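Glucose-resistance amylase regulator (Weissella paramesenteroides ATCC 33313, PDB 4RK6) binds alpha-D-glucose between the two lobes of its periplasmic-binding-protein-like core and probably regulates transcription as a LacI-family DNA-binding repressor. Local coordinates at residues G212-I224 with T272-N284. Numbering follows the deposited sequence.
Sequences GKTVPEDLSIVTI and TELIQRDSVLNLN
The chain around S279 meets the start of strand 220-223, where the backbones approach to 4.5 Å between the CA atoms of S220 and V280. I221 N donates to S279 O over 2.8 Å in a nearly straight bond. The S279 side chain completes a two-point grip on the same residue. With chi1 at 66°, its hydroxyl sits between its own backbone N and carbonyl carbon, from where OG donates to I221 O at 2.6 Å; OG is also hydrogen-bonded to the backbone N of T238, at the start of strand 238-241. One residue earlier on the strand, the serine takes the other role: S220 OG accepts L281 N at 2.9 Å, almost linearly. P216, which follows a cis peptide bond, lays its ring against the D278-S279 backbone, CD lying 3.5 Å from D278 O, while its CB touches L281 CB. V222 and V280 cross at an angle, their CG2 methyls 3.7 Å apart, and helix 110-123 adds I117 against V222. Here the chain that has left strand 267-275 runs across the C-terminal lobe of the LacI-type fold, at the end of strand 220-223 remote from the glucose; I224, just past the other end, touches the sugar. S279 thus satisfies both backbone polar atoms of I221, one with its carbonyl and one with its hydroxyl, while S220 OG takes up L281 N, fixing the irregular C-terminal tail beside the strand's start.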
ATOM      1  N   GLY A 212       2.056 -27.881  -3.471  1.00 24.76           N
ATOM      2  CA  GLY A 212       3.013 -28.678  -4.236  1.00 32.81           C
ATOM      3  C   GLY A 212       3.055 -28.429  -5.734  1.00 38.33           C
ATOM      4  O   GLY A 212       3.444 -29.316  -6.501  1.00 29.38           O
ATOM      5  N   LYS A 213       2.658 -27.230  -6.156  1.00 25.67           N
ATOM      6  CA  LYS A 213       2.662 -26.874  -7.564  1.00 23.12           C
ATOM      7  C   LYS A 213       3.484 -25.617  -7.751  1.00 26.16           C
ATOM      8  O   LYS A 213       3.944 -25.021  -6.777  1.00 25.99           O
ATOM      9  CB  LYS A 213       1.228 -26.715  -8.060  1.00 25.15           C
ATOM     10  CG  LYS A 213       0.435 -28.041  -8.010  1.00 32.93           C
ATOM     11  CD  LYS A 213      -0.848 -28.027  -8.820  1.00 39.52           C
ATOM     12  CE  LYS A 213      -1.522 -29.403  -8.852  1.00 36.84           C
ATOM     13  NZ  LYS A 213      -0.800 -30.397  -9.694  1.00 33.65           N
ATOM     14  N   THR A 214       3.710 -25.244  -9.009  1.00 22.66           N
ATOM     15  CA  THR A 214       4.534 -24.102  -9.324  1.00 24.51           C
ATOM     16  C   THR A 214       3.956 -23.344 -10.500  1.00 27.65           C
ATOM     17  O   THR A 214       3.513 -23.950 -11.466  1.00 26.25           O
ATOM     18  CB  THR A 214       5.960 -24.565  -9.691  1.00 36.25           C
ATOM     19  OG1 THR A 214       6.462 -25.406  -8.638  1.00 38.51           O
ATOM     20  CG2 THR A 214       6.897 -23.376  -9.877  1.00 46.00           C
ATOM     21  N   VAL A 215       3.971 -22.018 -10.392  1.00 24.29           N
ATOM     22  CA  VAL A 215       3.645 -21.120 -11.508  1.00 20.64           C
ATOM     23  C   VAL A 215       4.952 -20.830 -12.215  1.00 25.12           C
ATOM     24  O   VAL A 215       5.932 -20.513 -11.531  1.00 25.96           O
ATOM     25  CB  VAL A 215       3.057 -19.804 -10.944  1.00 23.57           C
ATOM     26  CG1 VAL A 215       2.898 -18.749 -12.026  1.00 23.92           C
ATOM     27  CG2 VAL A 215       1.726 -20.058 -10.253  1.00 24.72           C
ATOM     28  N   PRO A 216       5.023 -20.915 -13.544  1.00 24.52           N
ATOM     29  CA  PRO A 216       3.885 -21.110 -14.474  1.00 19.97           C
ATOM     30  C   PRO A 216       3.612 -22.554 -14.928  1.00 24.75           C
ATOM     31  O   PRO A 216       2.641 -22.781 -15.642  1.00 26.23           O
ATOM     32  CB  PRO A 216       4.302 -20.294 -15.690  1.00 22.36           C
ATOM     33  CG  PRO A 216       5.791 -20.395 -15.687  1.00 28.31           C
ATOM     34  CD  PRO A 216       6.198 -20.343 -14.231  1.00 24.90           C
ATOM     35  N   GLU A 217       4.438 -23.503 -14.500  1.00 22.63           N
ATOM     36  CA  GLU A 217       4.340 -24.898 -14.986  1.00 28.41           C
ATOM     37  C   GLU A 217       2.917 -25.411 -14.843  1.00 25.68           C
ATOM     38  O   GLU A 217       2.400 -26.072 -15.735  1.00 25.29           O
ATOM     39  CB  GLU A 217       5.294 -25.829 -14.202  1.00 30.00           C
ATOM     40  CG  GLU A 217       6.772 -25.727 -14.567  1.00 69.53           C
ATOM     41  CD  GLU A 217       7.368 -24.339 -14.370  1.00102.97           C
ATOM     42  OE1 GLU A 217       8.022 -23.850 -15.318  1.00 86.17           O
ATOM     43  OE2 GLU A 217       7.179 -23.722 -13.289  1.00 34.96           O
ATOM     44  N   ASP A 218       2.288 -25.115 -13.701  1.00 24.24           N
ATOM     45  CA  ASP A 218       0.974 -25.664 -13.370  1.00 22.11           C
ATOM     46  C   ASP A 218      -0.173 -24.683 -13.537  1.00 25.09           C
ATOM     47  O   ASP A 218      -1.327 -25.059 -13.378  1.00 24.95           O
ATOM     48  CB  ASP A 218       1.001 -26.201 -11.944  1.00 24.40           C
ATOM     49  CG  ASP A 218       2.021 -27.320 -11.771  1.00 29.40           C
ATOM     50  OD1 ASP A 218       2.006 -28.257 -12.598  1.00 26.94           O
ATOM     51  OD2 ASP A 218       2.843 -27.259 -10.835  1.00 27.01           O
ATOM     52  N   LEU A 219       0.151 -23.429 -13.837  1.00 20.48           N
ATOM     53  CA  LEU A 219      -0.832 -22.354 -14.039  1.00 19.19           C
ATOM     54  C   LEU A 219      -0.102 -21.105 -14.482  1.00 23.84           C
ATOM     55  O   LEU A 219       0.781 -20.639 -13.768  1.00 23.71           O
ATOM     56  CB  LEU A 219      -1.600 -22.020 -12.755  1.00 21.11           C
ATOM     57  CG  LEU A 219      -2.619 -20.878 -12.889  1.00 19.35           C
ATOM     58  CD1 LEU A 219      -3.763 -21.264 -13.808  1.00 25.20           C
ATOM     59  CD2 LEU A 219      -3.146 -20.414 -11.522  1.00 22.69           C
ATOM     60  N   SER A 220      -0.468 -20.580 -15.650  1.00 21.81           N
ATOM     61  CA  SER A 220       0.020 -19.289 -16.113  1.00 20.11           C
ATOM     62  C   SER A 220      -0.837 -18.153 -15.538  1.00 22.17           C
ATOM     63  O   SER A 220      -2.044 -18.316 -15.354  1.00 22.08           O
ATOM     64  CB  SER A 220       0.006 -19.258 -17.649  1.00 21.65           C
ATOM     65  OG  SER A 220       1.042 -20.084 -18.189  1.00 20.57           O
ATOM     66  N   ILE A 221      -0.219 -16.994 -15.272  1.00 20.14           N
ATOM     67  CA  ILE A 221      -0.939 -15.880 -14.684  1.00 17.31           C
ATOM     68  C   ILE A 221      -0.534 -14.592 -15.376  1.00 22.29           C
ATOM     69  O   ILE A 221       0.661 -14.366 -15.621  1.00 21.99           O
ATOM     70  CB  ILE A 221      -0.668 -15.728 -13.158  1.00 21.28           C
ATOM     71  CG1 ILE A 221      -1.042 -16.980 -12.377  1.00 19.71           C
ATOM     72  CG2 ILE A 221      -1.426 -14.539 -12.568  1.00 21.14           C
ATOM     73  CD1 ILE A 221      -0.503 -16.939 -10.956  1.00 21.55           C
ATOM     74  N   VAL A 222      -1.530 -13.759 -15.672  1.00 22.59           N
ATOM     75  CA  VAL A 222      -1.307 -12.363 -16.049  1.00 19.87           C
ATOM     76  C   VAL A 222      -2.159 -11.498 -15.130  1.00 21.36           C
ATOM     77  O   VAL A 222      -3.343 -11.779 -14.923  1.00 20.87           O
ATOM     78  CB  VAL A 222      -1.646 -12.056 -17.523  1.00 20.05           C
ATOM     79  CG1 VAL A 222      -1.420 -10.574 -17.813  1.00 21.62           C
ATOM     80  CG2 VAL A 222      -0.826 -12.909 -18.471  1.00 22.24           C
ATOM     81  N   THR A 223      -1.571 -10.450 -14.559  1.00 17.45           N
ATOM     82  CA  THR A 223      -2.333  -9.527 -13.704  1.00 16.80           C
ATOM     83  C   THR A 223      -2.597  -8.187 -14.378  1.00 21.76           C
ATOM     84  O   THR A 223      -1.944  -7.835 -15.354  1.00 21.48           O
ATOM     85  CB  THR A 223      -1.655  -9.213 -12.352  1.00 20.76           C
ATOM     86  OG1 THR A 223      -0.602  -8.260 -12.541  1.00 20.46           O
ATOM     87  CG2 THR A 223      -1.121 -10.438 -11.696  1.00 20.22           C
ATOM     88  N   ILE A 224      -3.560  -7.465 -13.833  1.00 18.51           N
ATOM     89  CA  ILE A 224      -3.841  -6.094 -14.235  1.00 18.81           C
ATOM     90  C   ILE A 224      -3.442  -5.150 -13.122  1.00 22.54           C
ATOM     91  O   ILE A 224      -3.876  -5.316 -11.991  1.00 21.72           O
ATOM     92  CB  ILE A 224      -5.323  -5.895 -14.561  1.00 22.59           C
ATOM     93  CG1 ILE A 224      -5.657  -6.692 -15.811  1.00 24.75           C
ATOM     94  CG2 ILE A 224      -5.606  -4.397 -14.748  1.00 27.56           C
ATOM     95  CD1 ILE A 224      -7.140  -6.853 -16.069  1.00 27.70           C
ATOM     96  N   THR A 272      -1.668   1.678 -22.052  1.00 26.46           N
ATOM     97  CA  THR A 272      -1.066   0.678 -21.167  1.00 29.52           C
ATOM     98  C   THR A 272      -0.111  -0.175 -21.979  1.00 34.04           C
ATOM     99  O   THR A 272       0.025  -0.028 -23.198  1.00 32.23           O
ATOM    100  CB  THR A 272      -2.122  -0.248 -20.525  1.00 27.76           C
ATOM    101  OG1 THR A 272      -2.743  -1.064 -21.520  1.00 27.76           O
ATOM    102  CG2 THR A 272      -3.150   0.556 -19.808  1.00 24.90           C
ATOM    103  N   GLU A 273       0.537  -1.102 -21.304  1.00 30.89           N
ATOM    104  CA  GLU A 273       1.466  -1.980 -21.973  1.00 28.12           C
ATOM    105  C   GLU A 273       1.537  -3.279 -21.183  1.00 19.44           C
ATOM    106  O   GLU A 273       1.403  -3.267 -19.953  1.00 26.35           O
ATOM    107  CB  GLU A 273       2.837  -1.336 -22.007  1.00 33.19           C
ATOM    108  CG  GLU A 273       3.378  -0.954 -20.629  1.00 27.10           C
ATOM    109  CD  GLU A 273       4.535   0.037 -20.701  1.00 31.15           C
ATOM    110  OE1 GLU A 273       4.720   0.684 -21.769  1.00 31.68           O
ATOM    111  OE2 GLU A 273       5.269   0.151 -19.687  1.00 33.09           O
ATOM    112  N   LEU A 274       1.760  -4.351 -21.913  1.00 26.27           N
ATOM    113  CA  LEU A 274       1.803  -5.675 -21.336  1.00 23.87           C
ATOM    114  C   LEU A 274       3.274  -5.987 -21.120  1.00 23.85           C
ATOM    115  O   LEU A 274       4.057  -6.011 -22.067  1.00 25.27           O
ATOM    116  CB  LEU A 274       1.115  -6.658 -22.276  1.00 25.91           C
ATOM    117  CG  LEU A 274       0.807  -8.014 -21.648  1.00 27.30           C
ATOM    118  CD1 LEU A 274      -0.264  -8.746 -22.455  1.00 35.53           C
ATOM    119  CD2 LEU A 274       2.058  -8.876 -21.537  1.00 31.63           C
ATOM    120  N   ILE A 275       3.666  -6.120 -19.856  1.00 18.28           N
ATOM    121  CA  ILE A 275       5.022  -6.410 -19.501  1.00 19.57           C
ATOM    122  C   ILE A 275       5.186  -7.884 -19.228  1.00 22.76           C
ATOM    123  O   ILE A 275       4.600  -8.448 -18.288  1.00 21.74           O
ATOM    124  CB  ILE A 275       5.458  -5.612 -18.263  1.00 19.79           C
ATOM    125  CG1 ILE A 275       5.281  -4.122 -18.515  1.00 27.13           C
ATOM    126  CG2 ILE A 275       6.902  -5.947 -17.914  1.00 20.92           C
ATOM    127  CD1 ILE A 275       5.637  -3.263 -17.339  1.00 24.48           C
ATOM    128  N   GLN A 276       5.998  -8.512 -20.057  1.00 18.05           N
ATOM    129  CA  GLN A 276       6.207  -9.942 -19.981  1.00 19.72           C
ATOM    130  C   GLN A 276       7.311 -10.210 -19.001  1.00 23.05           C
ATOM    131  O   GLN A 276       8.399  -9.657 -19.137  1.00 24.29           O
ATOM    132  CB  GLN A 276       6.574 -10.430 -21.376  1.00 23.90           C
ATOM    133  CG  GLN A 276       6.834 -11.884 -21.522  1.00 63.69           C
ATOM    134  CD  GLN A 276       7.610 -12.087 -22.774  1.00 87.84           C
ATOM    135  OE1 GLN A 276       7.145 -11.709 -23.853  1.00 35.06           O
ATOM    136  NE2 GLN A 276       8.823 -12.607 -22.644  1.00 28.03           N
ATOM    137  N   ARG A 277       6.996 -11.016 -17.987  1.00 22.17           N
ATOM    138  CA  ARG A 277       7.966 -11.415 -16.973  1.00 22.19           C
ATOM    139  C   ARG A 277       8.027 -12.948 -16.940  1.00 25.29           C
ATOM    140  O   ARG A 277       8.302 -13.537 -17.959  1.00 24.00           O
ATOM    141  CB  ARG A 277       7.643 -10.775 -15.624  1.00 21.67           C
ATOM    142  CG  ARG A 277       7.615  -9.255 -15.698  1.00 22.91           C
ATOM    143  CD  ARG A 277       7.953  -8.639 -14.367  1.00 23.57           C
ATOM    144  NE  ARG A 277       8.026  -7.182 -14.400  1.00 24.23           N
ATOM    145  CZ  ARG A 277       7.106  -6.374 -13.906  1.00 28.29           C
ATOM    146  NH1 ARG A 277       5.990  -6.860 -13.384  1.00 28.93           N
ATOM    147  NH2 ARG A 277       7.308  -5.069 -13.942  1.00 25.25           N
ATOM    148  N   ASP A 278       7.764 -13.590 -15.804  1.00 19.04           N
ATOM    149  CA  ASP A 278       8.102 -15.006 -15.613  1.00 20.44           C
ATOM    150  C   ASP A 278       6.929 -15.928 -15.281  1.00 22.14           C
ATOM    151  O   ASP A 278       7.125 -17.090 -14.947  1.00 23.62           O
ATOM    152  CB  ASP A 278       9.186 -15.117 -14.528  1.00 24.62           C
ATOM    153  CG  ASP A 278      10.476 -14.432 -14.931  1.00 28.20           C
ATOM    154  OD1 ASP A 278      10.870 -14.545 -16.103  1.00 29.84           O
ATOM    155  OD2 ASP A 278      11.098 -13.779 -14.086  1.00 30.19           O
ATOM    156  N   SER A 279       5.706 -15.444 -15.436  1.00 20.08           N
ATOM    157  CA  SER A 279       4.545 -16.195 -14.969  1.00 20.99           C
ATOM    158  C   SER A 279       3.664 -16.783 -16.063  1.00 21.02           C
ATOM    159  O   SER A 279       2.550 -17.213 -15.767  1.00 19.55           O
ATOM    160  CB  SER A 279       3.696 -15.324 -14.024  1.00 20.51           C
ATOM    161  OG  SER A 279       3.123 -14.223 -14.697  1.00 19.16           O
ATOM    162  N   VAL A 280       4.154 -16.822 -17.312  1.00 21.33           N
ATOM    163  CA  VAL A 280       3.389 -17.429 -18.402  1.00 19.87           C
ATOM    164  C   VAL A 280       4.208 -18.460 -19.166  1.00 26.10           C
ATOM    165  O   VAL A 280       5.329 -18.201 -19.565  1.00 25.34           O
ATOM    166  CB  VAL A 280       2.861 -16.356 -19.394  1.00 21.44           C
ATOM    167  CG1 VAL A 280       2.070 -17.014 -20.507  1.00 22.14           C
ATOM    168  CG2 VAL A 280       1.992 -15.339 -18.645  1.00 21.61           C
ATOM    169  N   LEU A 281       3.601 -19.611 -19.403  1.00 23.15           N
ATOM    170  CA  LEU A 281       4.212 -20.702 -20.162  1.00 24.77           C
ATOM    171  C   LEU A 281       3.576 -20.772 -21.551  1.00 23.43           C
ATOM    172  O   LEU A 281       2.360 -20.611 -21.695  1.00 24.83           O
ATOM    173  CB  LEU A 281       3.965 -22.016 -19.417  1.00 30.55           C
ATOM    174  CG  LEU A 281       4.835 -23.223 -19.786  1.00 51.92           C
ATOM    175  CD1 LEU A 281       6.243 -23.035 -19.249  1.00 50.19           C
ATOM    176  CD2 LEU A 281       4.220 -24.517 -19.255  1.00 50.41           C
ATOM    177  N   ASN A 282       4.407 -20.987 -22.565  1.00 23.58           N
ATOM    178  CA  ASN A 282       3.926 -21.306 -23.905  1.00 23.39           C
ATOM    179  C   ASN A 282       3.586 -22.802 -23.965  1.00 26.12           C
ATOM    180  O   ASN A 282       4.460 -23.646 -23.745  1.00 27.14           O
ATOM    181  CB  ASN A 282       4.990 -20.958 -24.946  1.00 24.21           C
ATOM    182  CG  ASN A 282       4.504 -21.175 -26.373  1.00 28.91           C
ATOM    183  OD1 ASN A 282       4.383 -22.294 -26.824  1.00 37.16           O
ATOM    184  ND2 ASN A 282       4.194 -20.098 -27.072  1.00 37.65           N
ATOM    185  N   LEU A 283       2.333 -23.118 -24.273  1.00 27.08           N
ATOM    186  CA  LEU A 283       1.886 -24.518 -24.388  1.00 28.94           C
ATOM    187  C   LEU A 283       2.038 -25.150 -25.776  1.00 38.42           C
ATOM    188  O   LEU A 283       1.791 -26.351 -25.924  1.00 37.56           O
ATOM    189  CB  LEU A 283       0.434 -24.632 -23.995  1.00 31.31           C
ATOM    190  CG  LEU A 283       0.028 -24.079 -22.642  1.00 36.23           C
ATOM    191  CD1 LEU A 283      -1.450 -24.375 -22.456  1.00 34.68           C
ATOM    192  CD2 LEU A 283       0.881 -24.669 -21.531  1.00 37.61           C
ATOM    193  N   ASN A 284       2.411 -24.357 -26.782  1.00 31.68           N
ATOM    194  CA  ASN A 284       2.498 -24.844 -28.181  1.00 32.98           C
ATOM    195  C   ASN A 284       3.723 -25.728 -28.487  1.00 47.44           C
ATOM    196  O   ASN A 284       4.796 -25.554 -27.910  1.00 46.24           O
ATOM    197  CB  ASN A 284       2.443 -23.656 -29.165  1.00 35.77           C
ATOM    198  CG  ASN A 284       1.078 -22.996 -29.213  1.00 39.25           C
ATOM    199  OD1 ASN A 284       0.046 -23.675 -29.164  1.00 32.19           O
ATOM    200  ND2 ASN A 284       1.059 -21.657 -29.309  1.00 32.95           N
TER